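Local coordinates for protein HTLV-2 integrase catalytic core domain (Human T-cell leukemia virus 2, PDB 6QBT) that probably joins viral DNA to the host genome, as the magnesium-binding catalytic core domain of a retroviral integrase cut from the Pol polyprotein, at residues 14-18 and 113-117; 26-30 and 49-54; 31-37 and 152-156. All blocks are in the same frame, centred on the assembly; numbering follows the deposited sequence.

Interaction 1 (14-18 and 113-117)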
loop_
_atom_site.group_PDB
_atom_site.type_symbol
_atom_site.label_atom_id
_atom_site.label_comp_id
_atom_site.label_asym_id
_atom_site.label_seq_id
_atom_site.Cartn_x
_atom_site.Cartn_y
_atom_site.Cartn_z
ATOM N N VAL A 14 2.665 15.264 17.549
ATOM C CA VAL A 14 3.213 14.034 18.024
ATOM C C VAL A 14 2.609 13.761 19.402
ATOM O O VAL A 14 2.602 14.635 20.252
ATOM C CB VAL A 14 4.743 14.115 18.056
ATOM C CG1 VAL A 14 5.324 12.918 18.782
ATOM C CG2 VAL A 14 5.289 14.169 16.623
ATOM N N THR A 15 2.093 12.549 19.613
ATOM C CA THR A 15 1.669 12.110 20.945
ATOM C C THR A 15 2.528 10.916 21.376
ATOM O O THR A 15 3.153 10.295 20.546
ATOM C CB THR A 15 0.157 11.793 21.023
ATOM O OG1 THR A 15 -0.176 11.481 22.382
ATOM C CG2 THR A 15 -0.232 10.623 20.142
ATOM N N HIS A 16 2.550 10.610 22.667
ATOM C CA HIS A 16 3.482 9.650 23.197
ATOM C C HIS A 16 2.731 8.432 23.665
ATOM O O HIS A 16 1.582 8.549 24.058
ATOM C CB HIS A 16 4.333 10.294 24.265
ATOM C CG HIS A 16 5.233 11.363 23.723
ATOM N ND1 HIS A 16 4.837 12.680 23.592
ATOM C CD2 HIS A 16 6.485 11.297 23.215
ATOM C CE1 HIS A 16 5.813 13.385 23.045
ATOM N NE2 HIS A 16 6.825 12.569 22.807
ATOM N N TYR A 17 3.339 7.253 23.504
ATOM C CA TYR A 17 2.713 5.973 23.863
ATOM C C TYR A 17 3.748 5.025 24.461
ATOM O O TYR A 17 4.650 4.586 23.762
ATOM C CB TYR A 17 2.041 5.317 22.669
ATOM C CG TYR A 17 1.271 4.092 23.071
ATOM C CD1 TYR A 17 0.012 4.206 23.662
ATOM C CD2 TYR A 17 1.812 2.819 22.920
ATOM C CE1 TYR A 17 -0.700 3.087 24.065
ATOM C CE2 TYR A 17 1.108 1.681 23.311
ATOM C CZ TYR A 17 -0.147 1.820 23.880
ATOM O OH TYR A 17 -0.853 0.715 24.263
ATOM N N LYS A 18 3.591 4.723 25.748
ATOM C CA LYS A 18 4.510 3.880 26.505
ATOM C C LYS A 18 4.152 2.420 26.254
ATOM O O LYS A 18 3.015 2.025 26.463
ATOM C CB LYS A 18 4.407 4.179 28.010
ATOM C CG LYS A 18 5.692 4.653 28.665
ATOM C CD LYS A 18 5.681 4.493 30.180
ATOM C CE LYS A 18 7.094 4.661 30.713
ATOM N NZ LYS A 18 7.147 4.444 32.179
ATOM N N LYS A 113 -5.451 5.385 20.558
ATOM C CA LYS A 113 -4.926 4.665 21.703
ATOM C C LYS A 113 -5.881 3.603 22.230
ATOM O O LYS A 113 -5.431 2.526 22.606
ATOM C CB LYS A 113 -4.467 5.615 22.816
ATOM C CG LYS A 113 -3.233 6.413 22.411
ATOM C CD LYS A 113 -2.730 7.330 23.515
ATOM C CE LYS A 113 -1.615 8.217 22.947
ATOM N NZ LYS A 113 -1.073 9.241 23.890
ATOM N N ASN A 114 -7.182 3.873 22.227
ATOM C CA ASN A 114 -8.148 2.852 22.648
ATOM C C ASN A 114 -8.152 1.653 21.698
ATOM O O ASN A 114 -8.217 0.518 22.166
ATOM C CB ASN A 114 -9.561 3.409 22.814
ATOM C CG ASN A 114 -9.759 4.130 24.147
ATOM O OD1 ASN A 114 -8.809 4.594 24.798
ATOM N ND2 ASN A 114 -11.002 4.232 24.560
ATOM N N LEU A 115 -8.057 1.888 20.381
ATOM C CA LEU A 115 -8.015 0.779 19.424
ATOM C C LEU A 115 -6.694 0.014 19.546
ATOM O O LEU A 115 -6.687 -1.230 19.569
ATOM C CB LEU A 115 -8.221 1.269 17.985
ATOM C CG LEU A 115 -9.678 1.588 17.620
ATOM C CD1 LEU A 115 -9.733 2.384 16.321
ATOM C CD2 LEU A 115 -10.535 0.323 17.550
ATOM N N LEU A 116 -5.598 0.759 19.653
ATOM C CA LEU A 116 -4.268 0.191 19.880
ATOM C C LEU A 116 -4.219 -0.720 21.125
ATOM O O LEU A 116 -3.708 -1.849 21.056
ATOM C CB LEU A 116 -3.259 1.334 20.014
ATOM C CG LEU A 116 -1.761 1.105 20.097
ATOM C CD1 LEU A 116 -1.237 0.465 18.826
ATOM C CD2 LEU A 116 -1.078 2.444 20.283
ATOM N N ASN A 117 -4.768 -0.254 22.244
ATOM C CA ASN A 117 -4.853 -1.088 23.453
ATOM C C ASN A 117 -5.696 -2.345 23.265
ATOM O O ASN A 117 -5.327 -3.424 23.731
ATOM C CB ASN A 117 -5.402 -0.291 24.638
ATOM C CG ASN A 117 -4.444 0.789 25.109
ATOM O OD1 ASN A 117 -3.240 0.730 24.869
ATOM N ND2 ASN A 117 -4.975 1.780 25.787
#
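Lys-113 makes the first and most polar link. Its chain is extended from chi2 onward and runs out from helix 104-122 to strand 9-19, where NZ donates to two acceptors: Lys-113 NZ to Thr-15 OG1 at 2.8 Å and Lys-113 NZ to His-16 O at 2.7 Å. One ammonium thus ties together a side-chain hydroxyl and the backbone carbonyl of the next residue. On the way its methylenes pass the tyrosine, with Lys-113 CG 4.1 Å from Tyr-17 CD1. The reach is needed because the axes of segments 14-18 and 113-117 come no closer than 11.4 Å, at 23° to each other.

This is helix-on-sheet packing in the RNase H-like fold of retroviral integrases. Strand 9-19 lies in the middle of the mixed sheet, between 22-31 and 66-68; Thr-15 and Tyr-17 direct their CB atoms toward the helix, whereas His-16, between them, points away and hydrogen-bonds through NE2 to Glu-45, its side chain about 6 Å from the bound magnesium.

One turn on, Leu-116 sets a methyl over the tyrosine ring: CD2 of Leu-116 sits 3.6 Å from the Tyr-17 ring centroid and 5° off the normal, a CH-pi contact. Leu-116 also packs on Ala-131 and Ile-132 of helix 128-142, so it bridges the ring and the next helix. Asn-117 then takes up the phenol: Tyr-17 OH donates to Asn-117 OD1 in a very short hydrogen bond of 2.5 Å, made at the ring's edge, near its plane.

Interaction 2 (26-30 and 49-54)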
loop_
_atom_site.group_PDB
_atom_site.type_symbol
_atom_site.label_atom_id
_atom_site.label_comp_id
_atom_site.label_asym_id
_atom_site.label_seq_id
_atom_site.Cartn_x
_atom_site.Cartn_y
_atom_site.Cartn_z
ATOM N N LEU A 26 4.095 8.704 18.470
ATOM C CA LEU A 26 3.062 8.570 17.477
ATOM C C LEU A 26 2.964 9.916 16.755
ATOM O O LEU A 26 2.589 10.928 17.357
ATOM C CB LEU A 26 1.736 8.195 18.144
ATOM C CG LEU A 26 1.498 6.712 18.462
ATOM C CD1 LEU A 26 2.724 5.850 18.725
ATOM C CD2 LEU A 26 0.616 6.664 19.666
ATOM N N HIS A 27 3.355 9.931 15.491
ATOM C CA HIS A 27 3.175 11.092 14.651
ATOM C C HIS A 27 1.804 10.925 13.969
ATOM O O HIS A 27 1.588 9.956 13.206
ATOM C CB HIS A 27 4.238 11.143 13.578
ATOM C CG HIS A 27 5.613 11.415 14.072
ATOM N ND1 HIS A 27 6.349 10.485 14.779
ATOM C CD2 HIS A 27 6.427 12.482 13.887
ATOM C CE1 HIS A 27 7.540 10.991 15.049
ATOM N NE2 HIS A 27 7.613 12.201 14.524
ATOM N N VAL A 28 0.910 11.878 14.230
ATOM C CA VAL A 28 -0.495 11.786 13.903
ATOM C C VAL A 28 -0.875 12.960 12.992
ATOM O O VAL A 28 -0.634 14.102 13.323
ATOM C CB VAL A 28 -1.342 11.844 15.201
ATOM C CG1 VAL A 28 -2.843 11.918 14.908
ATOM C CG2 VAL A 28 -1.021 10.665 16.114
ATOM N N TRP A 29 -1.483 12.672 11.855
ATOM C CA TRP A 29 -2.019 13.730 10.991
ATOM C C TRP A 29 -3.479 13.431 10.791
ATOM O O TRP A 29 -3.844 12.268 10.580
ATOM C CB TRP A 29 -1.333 13.741 9.609
ATOM C CG TRP A 29 0.053 14.186 9.696
ATOM C CD1 TRP A 29 1.180 13.400 9.780
ATOM C CD2 TRP A 29 0.488 15.522 9.728
ATOM N NE1 TRP A 29 2.296 14.191 9.844
ATOM C CE2 TRP A 29 1.898 15.503 9.817
ATOM C CE3 TRP A 29 -0.178 16.757 9.708
ATOM C CZ2 TRP A 29 2.656 16.678 9.893
ATOM C CZ3 TRP A 29 0.573 17.916 9.762
ATOM C CH2 TRP A 29 1.976 17.871 9.843
ATOM N N VAL A 30 -4.305 14.467 10.824
ATOM C CA VAL A 30 -5.735 14.253 10.639
ATOM C C VAL A 30 -6.340 15.361 9.779
ATOM O O VAL A 30 -6.048 16.545 9.974
ATOM C CB VAL A 30 -6.454 14.016 11.999
ATOM C CG1 VAL A 30 -6.051 15.047 12.998
ATOM C CG2 VAL A 30 -7.963 13.947 11.840
ATOM N N GLU A 49 12.378 11.832 11.147
ATOM C CA GLU A 49 11.209 11.030 11.452
ATOM C C GLU A 49 9.933 11.792 11.144
ATOM O O GLU A 49 8.947 11.190 10.767
ATOM C CB GLU A 49 11.181 10.612 12.930
ATOM C CG GLU A 49 12.250 9.608 13.349
ATOM C CD GLU A 49 13.616 10.222 13.629
ATOM O OE1 GLU A 49 13.764 11.462 13.747
ATOM O OE2 GLU A 49 14.575 9.440 13.736
ATOM N N THR A 50 9.956 13.113 11.317
ATOM C CA THR A 50 8.786 13.935 11.057
ATOM C C THR A 50 8.506 14.001 9.570
ATOM O O THR A 50 7.382 13.806 9.134
ATOM C CB THR A 50 9.001 15.330 11.611
ATOM O OG1 THR A 50 9.307 15.206 12.998
ATOM C CG2 THR A 50 7.748 16.215 11.443
ATOM N N ILE A 51 9.539 14.246 8.775
ATOM C CA ILE A 51 9.360 14.251 7.321
ATOM C C ILE A 51 8.894 12.867 6.830
ATOM O O ILE A 51 8.006 12.771 5.977
ATOM C CB ILE A 51 10.662 14.697 6.619
ATOM C CG1 ILE A 51 10.841 16.205 6.825
ATOM C CG2 ILE A 51 10.659 14.346 5.124
ATOM C CD1 ILE A 51 12.193 16.729 6.406
ATOM N N SER A 52 9.528 11.810 7.344
ATOM C CA SER A 52 9.121 10.444 7.056
ATOM C C SER A 52 7.629 10.164 7.400
ATOM O O SER A 52 6.898 9.646 6.542
ATOM C CB SER A 52 10.019 9.441 7.762
ATOM O OG SER A 52 9.634 8.100 7.443
ATOM N N ALA A 53 7.169 10.520 8.599
ATOM C CA ALA A 53 5.749 10.282 8.941
ATOM C C ALA A 53 4.837 11.098 8.054
ATOM O O ALA A 53 3.727 10.687 7.757
ATOM C CB ALA A 53 5.460 10.629 10.394
ATOM N N PHE A 54 5.297 12.278 7.669
ATOM C CA PHE A 54 4.502 13.160 6.845
ATOM C C PHE A 54 4.340 12.579 5.440
ATOM O O PHE A 54 3.243 12.614 4.874
ATOM C CB PHE A 54 5.129 14.558 6.843
ATOM C CG PHE A 54 4.283 15.635 6.221
ATOM C CD1 PHE A 54 2.889 15.655 6.338
ATOM C CD2 PHE A 54 4.907 16.698 5.563
ATOM C CE1 PHE A 54 2.143 16.687 5.782
ATOM C CE2 PHE A 54 4.162 17.728 4.995
ATOM C CZ PHE A 54 2.783 17.725 5.105
HETATM O O HOH W 1 4.893 14.084 10.501
#
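This is a buried helix-on-sheet contact close to the middle of the domain, in which the first half of helix 47-61 lies across strand 22-31; the axes of 49-54 and 26-30 approach to 8.9 Å and cross at -42°. Alternate strand residues do the work: His-27 and Trp-29 point their CB atoms at the helix, while Val-28 points away, to the sheet face covered by helix 104-122. The backbones are nearest at Ala-53, whose CA is 6.3 Å from His-27 CA; Ala-53 CB touches His-27 CB at 3.4 Å, a small residue where helix and strand are near.

Helices on both faces of a mixed sheet are the plan of the RNase H-like fold, and the adjoining strand 9-19 carries Asp-13, which binds magnesium with Asp-70.

Trp-29 meets Phe-54 with Trp-29 CE2 3.6 Å from Phe-54 CD1. The six-membered ring and the phenyl are tilted by 32°, centroids 4.7 Å apart, an oblique aromatic pair. The indole nitrogen is served by a water: Trp-29 NE1 donates to it at 2.7 Å, and the water donates in turn to Thr-50 O at 2.9 Å. Toward the start of the helix, Glu-49 O lies over one face of the His-27 ring, 4.1 Å from His-27 NE2.

Interaction 3 (31-37 and 152-156)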
loop_
_atom_site.group_PDB
_atom_site.type_symbol
_atom_site.label_atom_id
_atom_site.label_comp_id
_atom_site.label_asym_id
_atom_site.label_seq_id
_atom_site.Cartn_x
_atom_site.Cartn_y
_atom_site.Cartn_z
ATOM N N ASP A 31 -7.143 14.947 8.794
ATOM C CA ASP A 31 -7.792 15.880 7.920
ATOM C C ASP A 31 -8.951 16.516 8.669
ATOM O O ASP A 31 -9.769 15.806 9.251
ATOM C CB ASP A 31 -8.299 15.156 6.701
ATOM C CG ASP A 31 -8.795 16.099 5.658
ATOM O OD1 ASP A 31 -9.935 16.579 5.776
ATOM O OD2 ASP A 31 -8.027 16.372 4.733
ATOM N N THR A 32 -9.023 17.844 8.643
ATOM C CA THR A 32 -10.033 18.593 9.404
ATOM C C THR A 32 -11.424 18.502 8.789
ATOM O O THR A 32 -12.370 18.888 9.436
ATOM C CB THR A 32 -9.684 20.097 9.518
ATOM O OG1 THR A 32 -9.491 20.639 8.210
ATOM C CG2 THR A 32 -8.421 20.320 10.316
ATOM N N PHE A 33 -11.534 18.061 7.535
ATOM C CA PHE A 33 -12.807 17.917 6.862
ATOM C C PHE A 33 -13.334 16.473 6.974
ATOM O O PHE A 33 -14.439 16.268 7.397
ATOM C CB PHE A 33 -12.696 18.378 5.369
ATOM C CG PHE A 33 -13.938 18.128 4.577
ATOM C CD1 PHE A 33 -14.985 19.076 4.559
ATOM C CD2 PHE A 33 -14.105 16.931 3.883
ATOM C CE1 PHE A 33 -16.165 18.823 3.862
ATOM C CE2 PHE A 33 -15.291 16.670 3.188
ATOM C CZ PHE A 33 -16.322 17.619 3.174
ATOM N N SER A 34 -12.558 15.480 6.549
ATOM C CA SER A 34 -13.009 14.067 6.559
ATOM C C SER A 34 -12.870 13.384 7.935
ATOM O O SER A 34 -13.544 12.385 8.213
ATOM C CB SER A 34 -12.205 13.263 5.547
ATOM O OG SER A 34 -10.823 13.235 5.906
ATOM N N GLY A 35 -11.965 13.913 8.769
ATOM C CA GLY A 35 -11.511 13.228 9.977
ATOM C C GLY A 35 -10.556 12.073 9.712
ATOM O O GLY A 35 -10.170 11.395 10.654
ATOM N N ALA A 36 -10.162 11.863 8.457
ATOM C CA ALA A 36 -9.268 10.767 8.109
ATOM C C ALA A 36 -7.878 10.954 8.711
ATOM O O ALA A 36 -7.385 12.081 8.827
ATOM C CB ALA A 36 -9.166 10.612 6.593
ATOM N N VAL A 37 -7.252 9.828 9.063
ATOM C CA VAL A 37 -6.084 9.823 9.924
ATOM C C VAL A 37 -4.916 9.129 9.298
ATOM O O VAL A 37 -5.091 8.098 8.683
ATOM C CB VAL A 37 -6.354 9.012 11.228
ATOM C CG1 VAL A 37 -5.262 9.255 12.245
ATOM C CG2 VAL A 37 -7.699 9.404 11.810
ATOM N N ARG A 152 -14.488 7.597 7.550
ATOM C CA ARG A 152 -13.476 8.601 7.175
ATOM C C ARG A 152 -12.956 8.402 5.749
ATOM O O ARG A 152 -12.821 9.351 4.978
ATOM C CB ARG A 152 -12.306 8.517 8.139
ATOM C CG ARG A 152 -12.624 9.070 9.503
ATOM C CD ARG A 152 -11.602 8.606 10.527
ATOM N NE ARG A 152 -11.851 9.211 11.845
ATOM C CZ ARG A 152 -12.818 8.844 12.684
ATOM N NH1 ARG A 152 -13.677 7.873 12.372
ATOM N NH2 ARG A 152 -12.942 9.460 13.849
ATOM N N TRP A 153 -12.698 7.145 5.419
ATOM C CA TRP A 153 -12.251 6.734 4.107
ATOM C C TRP A 153 -13.240 7.082 2.999
ATOM O O TRP A 153 -12.824 7.524 1.943
ATOM C CB TRP A 153 -11.991 5.223 4.106
ATOM C CG TRP A 153 -10.895 4.780 3.224
ATOM C CD1 TRP A 153 -10.984 3.897 2.180
ATOM C CD2 TRP A 153 -9.511 5.150 3.323
ATOM N NE1 TRP A 153 -9.743 3.699 1.627
ATOM C CE2 TRP A 153 -8.825 4.468 2.297
ATOM C CE3 TRP A 153 -8.792 6.006 4.166
ATOM C CZ2 TRP A 153 -7.451 4.614 2.092
ATOM C CZ3 TRP A 153 -7.410 6.130 3.966
ATOM C CH2 TRP A 153 -6.768 5.441 2.938
ATOM N N GLN A 154 -14.529 6.844 3.229
ATOM C CA GLN A 154 -15.560 7.180 2.263
ATOM C C GLN A 154 -15.652 8.681 2.074
ATOM O O GLN A 154 -15.776 9.129 0.946
ATOM C CB GLN A 154 -16.923 6.638 2.688
ATOM C CG GLN A 154 -17.030 5.132 2.570
ATOM C CD GLN A 154 -18.109 4.502 3.460
ATOM O OE1 GLN A 154 -19.053 5.161 3.923
ATOM N NE2 GLN A 154 -17.936 3.208 3.740
ATOM N N ILE A 155 -15.569 9.461 3.159
ATOM C CA ILE A 155 -15.645 10.922 3.034
ATOM C C ILE A 155 -14.401 11.447 2.358
ATOM O O ILE A 155 -14.485 12.360 1.556
ATOM C CB ILE A 155 -15.872 11.637 4.374
ATOM C CG1 ILE A 155 -17.259 11.270 4.916
ATOM C CG2 ILE A 155 -15.835 13.168 4.214
ATOM C CD1 ILE A 155 -17.515 11.750 6.319
ATOM N N HIS A 156 -13.254 10.861 2.669
ATOM C CA HIS A 156 -11.989 11.383 2.184
ATOM C C HIS A 156 -11.739 11.131 0.706
ATOM O O HIS A 156 -11.236 12.022 0.046
ATOM C CB HIS A 156 -10.814 10.805 2.996
ATOM C CG HIS A 156 -9.564 11.613 2.899
ATOM N ND1 HIS A 156 -9.401 12.795 3.582
ATOM C CD2 HIS A 156 -8.432 11.424 2.186
ATOM C CE1 HIS A 156 -8.215 13.296 3.301
ATOM N NE2 HIS A 156 -7.608 12.488 2.448
HETATM O O HOH W 2 -10.543 11.673 13.360
#
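Ser-34 and His-156 make the strongest link, a 2.8 Å hydrogen bond between Ser-34 OG and His-156 ND1 in which either could be the donor. The same Ser-34 OG accepts from Ala-36 N at 3.0 Å, an ST turn. His-156 continues to Leu-61 O through NE2, tying the turn to the end of helix 47-61. At the other end of the short helix, Arg-152 NE gives Gly-35 O a weak hydrogen bond of 3.0 Å; a water donates to Gly-35 O at 2.7 Å and accepts from Arg-152 NH2 at 3.3 Å. The turn holds itself in shape through Asp-31, whose OD1 accepts from Phe-33 N at 2.8 Å and from Ser-34 N at 2.9 Å.

Packing fills in around these bonds. Ile-155 CG2 lies 3.7 Å from Phe-33 CE2 and 3.8 Å from Ser-34 CA, while Ala-36 CB is 3.7 Å from His-156 ND1. The arrangement is a beta hairpin connection between antiparallel strands 22-31 and 37-42, built on an Asx turn, with the last modelled helix, 152-156, packed against it.

How the interactions relate
Interactions 1 and 2 meet through the sheet: their strands, 9-19 and 22-31, are consecutive in the chain and neighbours in the sheet, and the centres lie about 14 Å apart. Strand 22-31 then runs into the turn of interaction 3, its centre about 16 Å from that of interaction 2, with Val-30 and Trp-29 touching residues 35-37. Interactions 1 and 3 do not touch; their centres are about 20 Å apart. In sequence, interaction 2 is nested within the span of interaction 1, whereas interaction 3 crosses both, its far partner being the last modelled helix, 152-156. The three contacts therefore set helices 47-61 and 104-122 on the sheet and helix 152-156 against the turn joining two of its strands; central strand 9-19 carries the magnesium ligand Asp-13.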